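PDB 3I1I: homoserine O-acetyltransferase from Bacillus anthracis str. 'Ames Ancestor', which probably transfers the acetyl group of acetyl-CoA to the hydroxyl of L-homoserine, a step on the way to methionine, using an alpha/beta-hydrolase fold. Local coordinates for residues Gln5-Glu10 / Glu32-Leu37; Ile179-Asn184 / Arg324-Met329; Met312-Gln317 / Ala340-Ile345. All blocks are in the same frame, centred on the assembly; numbering follows the deposited sequence.

Contact 1. Residues Gln5-Glu10 / Glu32-Leu37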
loop_
_atom_site.group_PDB
_atom_site.type_symbol
_atom_site.label_atom_id
_atom_site.label_comp_id
_atom_site.label_asym_id
_atom_site.label_seq_id
_atom_site.Cartn_x
_atom_site.Cartn_y
_atom_site.Cartn_z
ATOM N N GLN A 5 -31.924 20.621 -18.403
ATOM C CA GLN A 5 -31.480 20.786 -19.786
ATOM C C GLN A 5 -30.137 20.090 -19.964
ATOM O O GLN A 5 -29.337 20.039 -19.028
ATOM C CB GLN A 5 -31.307 22.269 -20.126
ATOM C CG GLN A 5 -32.506 23.160 -19.806
ATOM C CD GLN A 5 -33.623 23.017 -20.808
ATOM O OE1 GLN A 5 -33.393 23.016 -22.020
ATOM N NE2 GLN A 5 -34.849 22.905 -20.309
ATOM N N ILE A 6 -29.876 19.571 -21.156
ATOM C CA ILE A 6 -28.580 18.993 -21.441
ATOM C C ILE A 6 -27.489 20.005 -21.117
ATOM O O ILE A 6 -27.654 21.203 -21.353
ATOM C CB ILE A 6 -28.502 18.519 -22.881
ATOM C CG1 ILE A 6 -29.020 17.074 -22.952
ATOM C CG2 ILE A 6 -27.067 18.611 -23.401
ATOM C CD1 ILE A 6 -29.858 16.600 -21.731
ATOM N N VAL A 7 -26.397 19.513 -20.540
ATOM C CA VAL A 7 -25.351 20.350 -20.006
ATOM C C VAL A 7 -24.262 20.579 -21.044
ATOM O O VAL A 7 -23.861 19.671 -21.755
ATOM C CB VAL A 7 -24.718 19.711 -18.724
ATOM C CG1 VAL A 7 -23.433 20.484 -18.292
ATOM C CG2 VAL A 7 -25.755 19.628 -17.597
ATOM N N LYS A 8 -23.753 21.798 -21.087
ATOM C CA LYS A 8 -22.741 22.159 -22.052
ATOM C C LYS A 8 -21.416 22.325 -21.336
ATOM O O LYS A 8 -21.345 23.029 -20.348
ATOM C CB LYS A 8 -23.116 23.475 -22.743
ATOM C CG LYS A 8 -22.564 23.586 -24.183
ATOM C CD LYS A 8 -21.874 24.950 -24.492
ATOM C CE LYS A 8 -20.798 24.821 -25.619
ATOM N NZ LYS A 8 -21.329 24.148 -26.881
ATOM N N LYS A 9 -20.374 21.677 -21.818
ATOM C CA LYS A 9 -19.057 21.877 -21.258
ATOM C C LYS A 9 -18.495 23.197 -21.765
ATOM O O LYS A 9 -18.619 23.508 -22.938
ATOM C CB LYS A 9 -18.135 20.731 -21.658
ATOM C CG LYS A 9 -16.787 20.712 -20.922
ATOM C CD LYS A 9 -16.852 19.988 -19.583
ATOM C CE LYS A 9 -15.511 20.096 -18.830
ATOM N NZ LYS A 9 -15.343 19.016 -17.834
ATOM N N GLU A 10 -17.894 23.971 -20.882
ATOM C CA GLU A 10 -17.195 25.194 -21.266
ATOM C C GLU A 10 -15.730 25.072 -20.890
ATOM O O GLU A 10 -15.300 24.104 -20.226
ATOM C CB GLU A 10 -17.743 26.399 -20.530
ATOM C CG GLU A 10 -19.231 26.486 -20.477
ATOM C CD GLU A 10 -19.834 27.140 -21.683
ATOM O OE1 GLU A 10 -21.061 27.419 -21.585
ATOM O OE2 GLU A 10 -19.125 27.368 -22.713
ATOM N N GLU A 32 -18.797 23.725 -16.060
ATOM C CA GLU A 32 -20.133 23.611 -16.566
ATOM C C GLU A 32 -21.047 24.228 -15.540
ATOM O O GLU A 32 -20.656 24.332 -14.391
ATOM C CB GLU A 32 -20.467 22.143 -16.877
ATOM C CG GLU A 32 -20.686 21.253 -15.666
ATOM C CD GLU A 32 -20.668 19.794 -16.028
ATOM O OE1 GLU A 32 -19.609 19.360 -16.530
ATOM O OE2 GLU A 32 -21.699 19.079 -15.791
ATOM N N THR A 33 -22.236 24.663 -15.956
ATOM C CA THR A 33 -23.162 25.405 -15.091
ATOM C C THR A 33 -24.575 24.864 -15.269
ATOM O O THR A 33 -24.903 24.268 -16.283
ATOM C CB THR A 33 -23.169 26.949 -15.401
ATOM O OG1 THR A 33 -23.912 27.211 -16.612
ATOM C CG2 THR A 33 -21.734 27.520 -15.533
ATOM N N TYR A 34 -25.409 25.080 -14.267
ATOM C CA TYR A 34 -26.782 24.650 -14.277
ATOM C C TYR A 34 -27.629 25.783 -13.694
ATOM O O TYR A 34 -27.170 26.541 -12.848
ATOM C CB TYR A 34 -26.993 23.380 -13.446
ATOM C CG TYR A 34 -25.837 22.404 -13.419
ATOM C CD1 TYR A 34 -25.585 21.546 -14.489
ATOM C CD2 TYR A 34 -25.009 22.299 -12.302
ATOM C CE1 TYR A 34 -24.510 20.630 -14.459
ATOM C CE2 TYR A 34 -23.947 21.385 -12.271
ATOM C CZ TYR A 34 -23.701 20.560 -13.346
ATOM O OH TYR A 34 -22.654 19.646 -13.302
ATOM N N GLY A 35 -28.881 25.891 -14.142
ATOM C CA GLY A 35 -29.737 27.003 -13.709
ATOM C C GLY A 35 -29.377 28.338 -14.355
ATOM O O GLY A 35 -28.616 28.394 -15.319
ATOM N N THR A 36 -29.912 29.410 -13.781
ATOM C CA THR A 36 -29.861 30.730 -14.367
ATOM C C THR A 36 -29.334 31.759 -13.381
ATOM O O THR A 36 -29.826 31.882 -12.252
ATOM C CB THR A 36 -31.291 31.155 -14.810
ATOM O OG1 THR A 36 -31.843 30.125 -15.620
ATOM C CG2 THR A 36 -31.308 32.460 -15.617
ATOM N N LEU A 37 -28.357 32.532 -13.826
ATOM C CA LEU A 37 -27.810 33.600 -13.019
ATOM C C LEU A 37 -28.858 34.711 -12.879
ATOM O O LEU A 37 -29.441 35.118 -13.847
ATOM C CB LEU A 37 -26.567 34.107 -13.721
ATOM C CG LEU A 37 -25.602 35.051 -13.003
ATOM C CD1 LEU A 37 -25.038 34.391 -11.719
ATOM C CD2 LEU A 37 -24.515 35.461 -14.010
HETATM O O HOH W 1 -25.045 23.723 -19.643
#
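Lys9 NZ is gripped three ways, by a salt bridge to Asp92 and hydrogen bonds to the carbonyl of His103 and to Ser55 OG. Each oxygen of the nearby Glu32 carboxylate has two hydrogen bonds: OE2 takes one from Tyr34 of its own strand and one from His56 ND1, and OE1 pairs with the hydroxyls of Tyr61 and Ser55. Strand 24-34 carries this group near the antiparallel edge of the central sheet in an alpha/beta-hydrolase fold, and residues 5-10 run past its end as the lead-in to the outermost strand, 10-18. The Tyr34 hydroxyl lies 2.7 Å from Glu32 OE2 and meets it from above the carboxylate plane, 42° out of it; the same hydroxyl also pairs with Ala58 N. Glu32 CG stands in the crowded position between backbone N and carbonyl carbon (chi1 73°), and the chain beyond is extended. Val7 is the apolar wedge of the contact, with CB pointing toward the strand and one methyl for each neighbour. CG1, anti to the backbone N (chi1 170°), lies against the carboxylate, 3.4 Å from Glu32 OE2, while CG2 meets the Tyr34 ring at its edge, near the ring plane, 3.5 Å from CE1. Lys9 NZ stays 4.5 Å from Glu32 OE1, beyond a salt bridge, but Ser55 OG serves both charged groups; the cluster probably favours an ionised Glu32. On the other flank a water joins the two backbones, accepting from Lys8 N at 2.7 Å and donating weakly to Thr33 O at 3.4 Å.

Contact 2. Residues Ile179-Asn184 / Arg324-Met329. With PO4 (phosphate ion), chain C.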
loop_
_atom_site.group_PDB
_atom_site.type_symbol
_atom_site.label_atom_id
_atom_site.label_comp_id
_atom_site.label_asym_id
_atom_site.label_seq_id
_atom_site.Cartn_x
_atom_site.Cartn_y
_atom_site.Cartn_z
ATOM N N ILE A 179 -17.807 15.292 4.164
ATOM C CA ILE A 179 -16.750 14.234 4.338
ATOM C C ILE A 179 -15.333 14.741 4.084
ATOM O O ILE A 179 -14.619 14.215 3.263
ATOM C CB ILE A 179 -17.064 12.951 3.512
ATOM C CG1 ILE A 179 -17.263 13.264 2.002
ATOM C CG2 ILE A 179 -18.322 12.286 4.068
ATOM C CD1 ILE A 179 -17.019 12.077 1.103
ATOM N N THR A 180 -14.951 15.786 4.817
ATOM C CA THR A 180 -13.683 16.474 4.639
ATOM C C THR A 180 -13.080 16.890 6.027
ATOM O O THR A 180 -13.643 16.601 7.077
ATOM C CB THR A 180 -13.868 17.721 3.688
ATOM O OG1 THR A 180 -12.589 18.201 3.229
ATOM C CG2 THR A 180 -14.628 18.866 4.405
ATOM N N ASN A 181 -11.940 17.583 6.003
ATOM C CA ASN A 181 -11.252 18.068 7.227
ATOM C C ASN A 181 -10.366 19.256 6.856
ATOM O O ASN A 181 -9.974 19.398 5.679
ATOM C CB ASN A 181 -10.381 16.977 7.844
ATOM C CG ASN A 181 -11.119 16.145 8.842
ATOM O OD1 ASN A 181 -11.819 16.686 9.688
ATOM N ND2 ASN A 181 -10.995 14.820 8.748
ATOM N N PRO A 182 -10.055 20.113 7.843
ATOM C CA PRO A 182 -9.251 21.290 7.567
ATOM C C PRO A 182 -7.800 20.958 7.268
ATOM O O PRO A 182 -7.089 21.788 6.710
ATOM C CB PRO A 182 -9.372 22.125 8.850
ATOM C CG PRO A 182 -9.810 21.189 9.879
ATOM C CD PRO A 182 -10.517 20.075 9.240
ATOM N N GLN A 183 -7.369 19.774 7.688
ATOM C CA GLN A 183 -5.990 19.321 7.510
ATOM C C GLN A 183 -6.046 17.849 7.227
ATOM O O GLN A 183 -6.728 17.143 7.943
ATOM C CB GLN A 183 -5.175 19.554 8.791
ATOM C CG GLN A 183 -5.071 21.011 9.200
ATOM C CD GLN A 183 -4.338 21.211 10.536
ATOM O OE1 GLN A 183 -4.777 20.701 11.564
ATOM N NE2 GLN A 183 -3.244 21.991 10.520
ATOM N N ASN A 184 -5.390 17.369 6.176
ATOM C CA ASN A 184 -5.535 15.973 5.842
ATOM C C ASN A 184 -4.932 15.152 6.995
ATOM O O ASN A 184 -3.796 15.374 7.389
ATOM C CB ASN A 184 -4.861 15.609 4.534
ATOM C CG ASN A 184 -5.382 14.294 3.979
ATOM O OD1 ASN A 184 -6.579 14.182 3.760
ATOM N ND2 ASN A 184 -4.502 13.308 3.744
ATOM N N ARG A 324 -13.727 13.614 14.188
ATOM C CA ARG A 324 -13.387 14.437 15.358
ATOM C C ARG A 324 -12.798 15.818 14.977
ATOM O O ARG A 324 -12.986 16.773 15.692
ATOM C CB ARG A 324 -12.455 13.725 16.336
ATOM C CG ARG A 324 -11.091 13.512 15.767
ATOM C CD ARG A 324 -10.246 12.652 16.677
ATOM N NE ARG A 324 -9.922 13.340 17.910
ATOM C CZ ARG A 324 -9.629 12.751 19.069
ATOM N NH1 ARG A 324 -9.601 11.443 19.201
ATOM N NH2 ARG A 324 -9.326 13.494 20.096
ATOM N N TYR A 325 -12.093 15.922 13.863
ATOM C CA TYR A 325 -11.480 17.203 13.511
ATOM C C TYR A 325 -12.508 18.172 12.945
ATOM O O TYR A 325 -12.263 19.365 12.952
ATOM C CB TYR A 325 -10.304 17.009 12.556
ATOM C CG TYR A 325 -9.347 15.964 13.066
ATOM C CD1 TYR A 325 -8.579 16.203 14.196
ATOM C CD2 TYR A 325 -9.276 14.707 12.465
ATOM C CE1 TYR A 325 -7.729 15.224 14.711
ATOM C CE2 TYR A 325 -8.415 13.725 12.944
ATOM C CZ TYR A 325 -7.651 13.976 14.072
ATOM O OH TYR A 325 -6.817 12.998 14.562
ATOM N N ASN A 326 -13.673 17.693 12.486
ATOM C CA ASN A 326 -14.749 18.633 12.130
ATOM C C ASN A 326 -15.252 19.340 13.406
ATOM O O ASN A 326 -15.506 20.571 13.411
ATOM C CB ASN A 326 -15.915 17.944 11.436
ATOM C CG ASN A 326 -15.661 17.589 9.976
ATOM O OD1 ASN A 326 -16.624 17.477 9.223
ATOM N ND2 ASN A 326 -14.409 17.417 9.570
ATOM N N TYR A 327 -15.397 18.570 14.490
ATOM C CA TYR A 327 -15.863 19.127 15.772
ATOM C C TYR A 327 -14.881 20.133 16.320
ATOM O O TYR A 327 -15.264 21.200 16.807
ATOM C CB TYR A 327 -16.113 18.030 16.793
ATOM C CG TYR A 327 -17.353 17.230 16.488
ATOM C CD1 TYR A 327 -18.623 17.710 16.823
ATOM C CD2 TYR A 327 -17.267 16.022 15.810
ATOM C CE1 TYR A 327 -19.786 16.995 16.491
ATOM C CE2 TYR A 327 -18.405 15.288 15.491
ATOM C CZ TYR A 327 -19.655 15.772 15.842
ATOM O OH TYR A 327 -20.754 15.005 15.529
ATOM N N LYS A 328 -13.592 19.828 16.209
ATOM C CA LYS A 328 -12.579 20.755 16.705
ATOM C C LYS A 328 -12.695 22.100 15.973
ATOM O O LYS A 328 -12.784 23.153 16.599
ATOM C CB LYS A 328 -11.184 20.153 16.528
ATOM C CG LYS A 328 -10.049 21.025 17.003
ATOM C CD LYS A 328 -9.936 21.036 18.545
ATOM C CE LYS A 328 -10.408 22.347 19.188
ATOM N NZ LYS A 328 -9.320 22.839 20.086
HETATM N N MSE A 329 -12.715 22.047 14.653
HETATM C CA MSE A 329 -12.786 23.234 13.797
HETATM C C MSE A 329 -14.015 24.084 14.088
HETATM O O MSE A 329 -13.931 25.309 14.197
HETATM C CB MSE A 329 -12.776 22.799 12.337
HETATM C CG MSE A 329 -13.343 23.802 11.363
HETATM SE SE MSE A 329 -13.058 23.205 9.538
HETATM C CE MSE A 329 -13.987 24.623 8.544
HETATM P P PO4 C . -10.820 8.577 16.991
HETATM O O1 PO4 C . -10.852 9.322 15.675
HETATM O O2 PO4 C . -9.623 9.018 17.798
HETATM O O3 PO4 C . -10.760 7.077 16.783
HETATM O O4 PO4 C . -12.074 8.865 17.783
HETATM O O HOH W 2 -16.853 17.008 6.573
#
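Asn326, on the first turns of helix 324-335, reaches the backbone of the loop that follows strand 174-178. Its ND2 gives a nearly straight hydrogen bond to Thr180 O (2.7 Å, 169°), lying in both the carbonyl plane and its own amide plane. A second, weak and strongly bent bond runs from the same ND2 to Asn181 OD1, the two amide planes standing almost perpendicular at 87°. That OD1 also rests on Tyr325 CB at 3.3 Å. Asn326 OD1 accepts from a water at 2.7 Å, which accepts in turn from Thr180 N, so the Asn326 amide serves both backbone polar groups of Thr180, the O directly and the N through the water. Further along, Pro182 CG packs on the selenium of Met329 at 3.8 Å. At the helix start Arg324 NH1 donates to phosphate O2 at 2.8 Å, an ion probably from the crystallisation liquor. Further out, Gln321 and Pro322 O hold Asn181 ND2. The Tyr325 hydroxyl turns outward to Glu234 of the third subunit. Thr180 OG1 pairs with the carbonyl of Ser155, the probable nucleophile. Loop and helix thus meet at the C-terminal edge of the parallel strands, where alpha/beta hydrolases characteristically build their catalytic site.

Contact 3. Residues Met312-Gln317 / Ala340-Ile345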
loop_
_atom_site.group_PDB
_atom_site.type_symbol
_atom_site.label_atom_id
_atom_site.label_comp_id
_atom_site.label_asym_id
_atom_site.label_seq_id
_atom_site.Cartn_x
_atom_site.Cartn_y
_atom_site.Cartn_z
HETATM N N MSE A 312 -20.318 21.687 8.449
HETATM C CA MSE A 312 -19.486 20.497 8.190
HETATM C C MSE A 312 -20.380 19.231 8.329
HETATM O O MSE A 312 -21.143 19.076 9.316
HETATM C CB MSE A 312 -18.311 20.429 9.168
HETATM C CG MSE A 312 -17.311 21.607 9.197
HETATM SE SE MSE A 312 -16.495 21.881 7.456
HETATM C CE MSE A 312 -15.230 20.394 7.620
ATOM N N ILE A 313 -20.296 18.353 7.324
ATOM C CA ILE A 313 -21.092 17.133 7.258
ATOM C C ILE A 313 -20.160 15.931 7.135
ATOM O O ILE A 313 -19.858 15.473 6.039
ATOM C CB ILE A 313 -22.060 17.166 6.081
ATOM C CG1 ILE A 313 -22.925 18.431 6.132
ATOM C CG2 ILE A 313 -22.974 15.916 6.058
ATOM C CD1 ILE A 313 -23.854 18.579 4.838
ATOM N N PRO A 314 -19.639 15.453 8.276
ATOM C CA PRO A 314 -18.825 14.250 8.276
ATOM C C PRO A 314 -19.693 12.982 8.437
ATOM O O PRO A 314 -20.857 13.048 8.834
ATOM C CB PRO A 314 -17.964 14.436 9.510
ATOM C CG PRO A 314 -18.840 15.104 10.451
ATOM C CD PRO A 314 -19.670 16.058 9.618
ATOM N N CYS A 315 -19.081 11.854 8.143
ATOM C CA CYS A 315 -19.661 10.589 8.388
ATOM C C CYS A 315 -18.872 9.916 9.478
ATOM O O CYS A 315 -17.655 9.719 9.358
ATOM C CB CYS A 315 -19.598 9.712 7.130
ATOM S SG CYS A 315 -20.481 8.126 7.445
ATOM N N LYS A 316 -19.581 9.513 10.520
ATOM C CA LYS A 316 -18.994 8.865 11.683
ATOM C C LYS A 316 -18.161 7.605 11.395
ATOM O O LYS A 316 -17.231 7.296 12.132
ATOM C CB LYS A 316 -20.116 8.483 12.609
ATOM C CG LYS A 316 -19.671 7.828 13.914
ATOM C CD LYS A 316 -20.887 7.713 14.823
ATOM C CE LYS A 316 -20.517 7.875 16.284
ATOM N NZ LYS A 316 -19.927 6.614 16.735
ATOM N N GLN A 317 -18.510 6.887 10.332
ATOM C CA GLN A 317 -17.779 5.708 9.924
ATOM C C GLN A 317 -16.697 5.989 8.877
ATOM O O GLN A 317 -16.128 5.056 8.304
ATOM C CB GLN A 317 -18.762 4.684 9.369
ATOM C CG GLN A 317 -19.600 3.996 10.421
ATOM C CD GLN A 317 -20.723 4.834 10.971
ATOM O OE1 GLN A 317 -21.361 5.651 10.270
ATOM N NE2 GLN A 317 -20.969 4.665 12.245
ATOM N N ALA A 340 -21.283 28.280 12.940
ATOM C CA ALA A 340 -20.666 27.059 12.465
ATOM C C ALA A 340 -21.313 25.857 13.136
ATOM O O ALA A 340 -21.611 25.914 14.344
ATOM C CB ALA A 340 -19.163 27.081 12.724
ATOM N N GLU A 341 -21.581 24.799 12.366
ATOM C CA GLU A 341 -22.202 23.586 12.901
ATOM C C GLU A 341 -21.704 22.321 12.206
ATOM O O GLU A 341 -21.252 22.365 11.050
ATOM C CB GLU A 341 -23.746 23.664 12.879
ATOM C CG GLU A 341 -24.411 23.843 11.516
ATOM C CD GLU A 341 -25.998 23.894 11.584
ATOM O OE1 GLU A 341 -26.632 22.983 12.193
ATOM O OE2 GLU A 341 -26.589 24.854 11.009
ATOM N N VAL A 342 -21.764 21.210 12.938
ATOM C CA VAL A 342 -21.497 19.871 12.423
ATOM C C VAL A 342 -22.839 19.164 12.322
ATOM O O VAL A 342 -23.637 19.215 13.236
ATOM C CB VAL A 342 -20.613 19.011 13.365
ATOM C CG1 VAL A 342 -20.410 17.629 12.749
ATOM C CG2 VAL A 342 -19.258 19.692 13.656
ATOM N N TYR A 343 -23.095 18.539 11.186
ATOM C CA TYR A 343 -24.213 17.637 11.052
ATOM C C TYR A 343 -23.618 16.313 10.611
ATOM O O TYR A 343 -23.183 16.169 9.479
ATOM C CB TYR A 343 -25.157 18.188 10.029
ATOM C CG TYR A 343 -26.409 17.392 9.820
ATOM C CD1 TYR A 343 -27.494 17.530 10.676
ATOM C CD2 TYR A 343 -26.527 16.527 8.725
ATOM C CE1 TYR A 343 -28.653 16.809 10.460
ATOM C CE2 TYR A 343 -27.664 15.817 8.504
ATOM C CZ TYR A 343 -28.722 15.960 9.362
ATOM O OH TYR A 343 -29.852 15.249 9.122
ATOM N N GLU A 344 -23.533 15.385 11.558
ATOM C CA GLU A 344 -22.873 14.088 11.370
ATOM C C GLU A 344 -23.839 13.026 10.892
ATOM O O GLU A 344 -24.861 12.789 11.499
ATOM C CB GLU A 344 -22.211 13.618 12.666
ATOM C CG GLU A 344 -21.391 12.359 12.449
ATOM C CD GLU A 344 -20.374 12.112 13.551
ATOM O OE1 GLU A 344 -20.727 12.272 14.728
ATOM O OE2 GLU A 344 -19.222 11.747 13.259
ATOM N N ILE A 345 -23.498 12.380 9.797
ATOM C CA ILE A 345 -24.272 11.256 9.314
ATOM C C ILE A 345 -23.608 9.921 9.656
ATOM O O ILE A 345 -22.415 9.854 9.995
ATOM C CB ILE A 345 -24.492 11.340 7.779
ATOM C CG1 ILE A 345 -23.172 11.206 7.004
ATOM C CG2 ILE A 345 -25.280 12.660 7.403
ATOM C CD1 ILE A 345 -23.364 11.372 5.489
#
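A right-handed beta-alpha-beta crossover closes here: strand 309-313, helix 324-335 and strand 340-342, the last at the edge of the central sheet within this chain. The two segments run parallel in register, Met312 beside Val342. Four backbone hydrogen bonds tie them, all nearly along their C=O axes. Met312 gives its N-H to Glu341 O (2.8 Å, 174°) and receives that of Tyr343 on its own carbonyl. Beyond the strands a single further bridge, Cys315 beside Ile345, is made by Ile345 N bonded to Pro314 O at 2.9 Å and Lys316 N to Ile345 O at 2.9 Å. Pro314 accepts through its O but has no N-H for Tyr343 O, against which its CD lies instead at 3.5 Å. The proline ring crosses Val342 at about a right angle, Pro314 CD lying 3.6 Å from Val342 CG1, which is anti to the Val342 N (chi1 179°). Met312, Pro314 and Val342 also touch helix 324-335. Ile313 CG2 approaches the Tyr343 ring at its edge and lies 4.2 Å from Ile345 CG2, while Ile313 also touches helix 362-370. Ile345 CG1, in the crowded position between backbone N and carbonyl carbon (chi1 66°), comes to 3.9 Å from Cys315 CB. The extended Glu344 side chain lies across the start of Lys316, its OE2 3.4 Å from Lys316 CB. Its charge is held elsewhere, by Ser323 on OE2 and Tyr327 on OE1, and the Lys316 ammonium lies well beyond salt-bridge distance. Gln317 OE1 accepts from Ser347 N, tying together the loops that continue from both segments. Asp318 follows directly and His351 lies a little beyond the second segment; with Ser155 they probably form the catalytic triad, whose acid and histidine come from loops after such strands in the alpha/beta-hydrolase fold.

In the fold
Contacts 2 and 3 are neighbours, their centres 9 Å apart, whereas the centre of contact 1 lies 32 Å from that of contact 2 and 30 Å from that of contact 3. Contact 1 closes early in the chain, on the antiparallel side of the central sheet; contact 3 belongs to the opposite edge of that sheet. Contacts 2 and 3 alternate along the sequence: helix 324-335, used by contact 2, connects the two strands of contact 3. Direct ties include Ile179 N to Ile313 O and Tyr327 OH to Glu344 OE1, both probable hydrogen bonds, and Asn326 packs on Met312 and Pro314. Contacts 2 and 3 thus lie at the strand ends beside the probable Ser155-Asp318-His351 triad, far from contact 1.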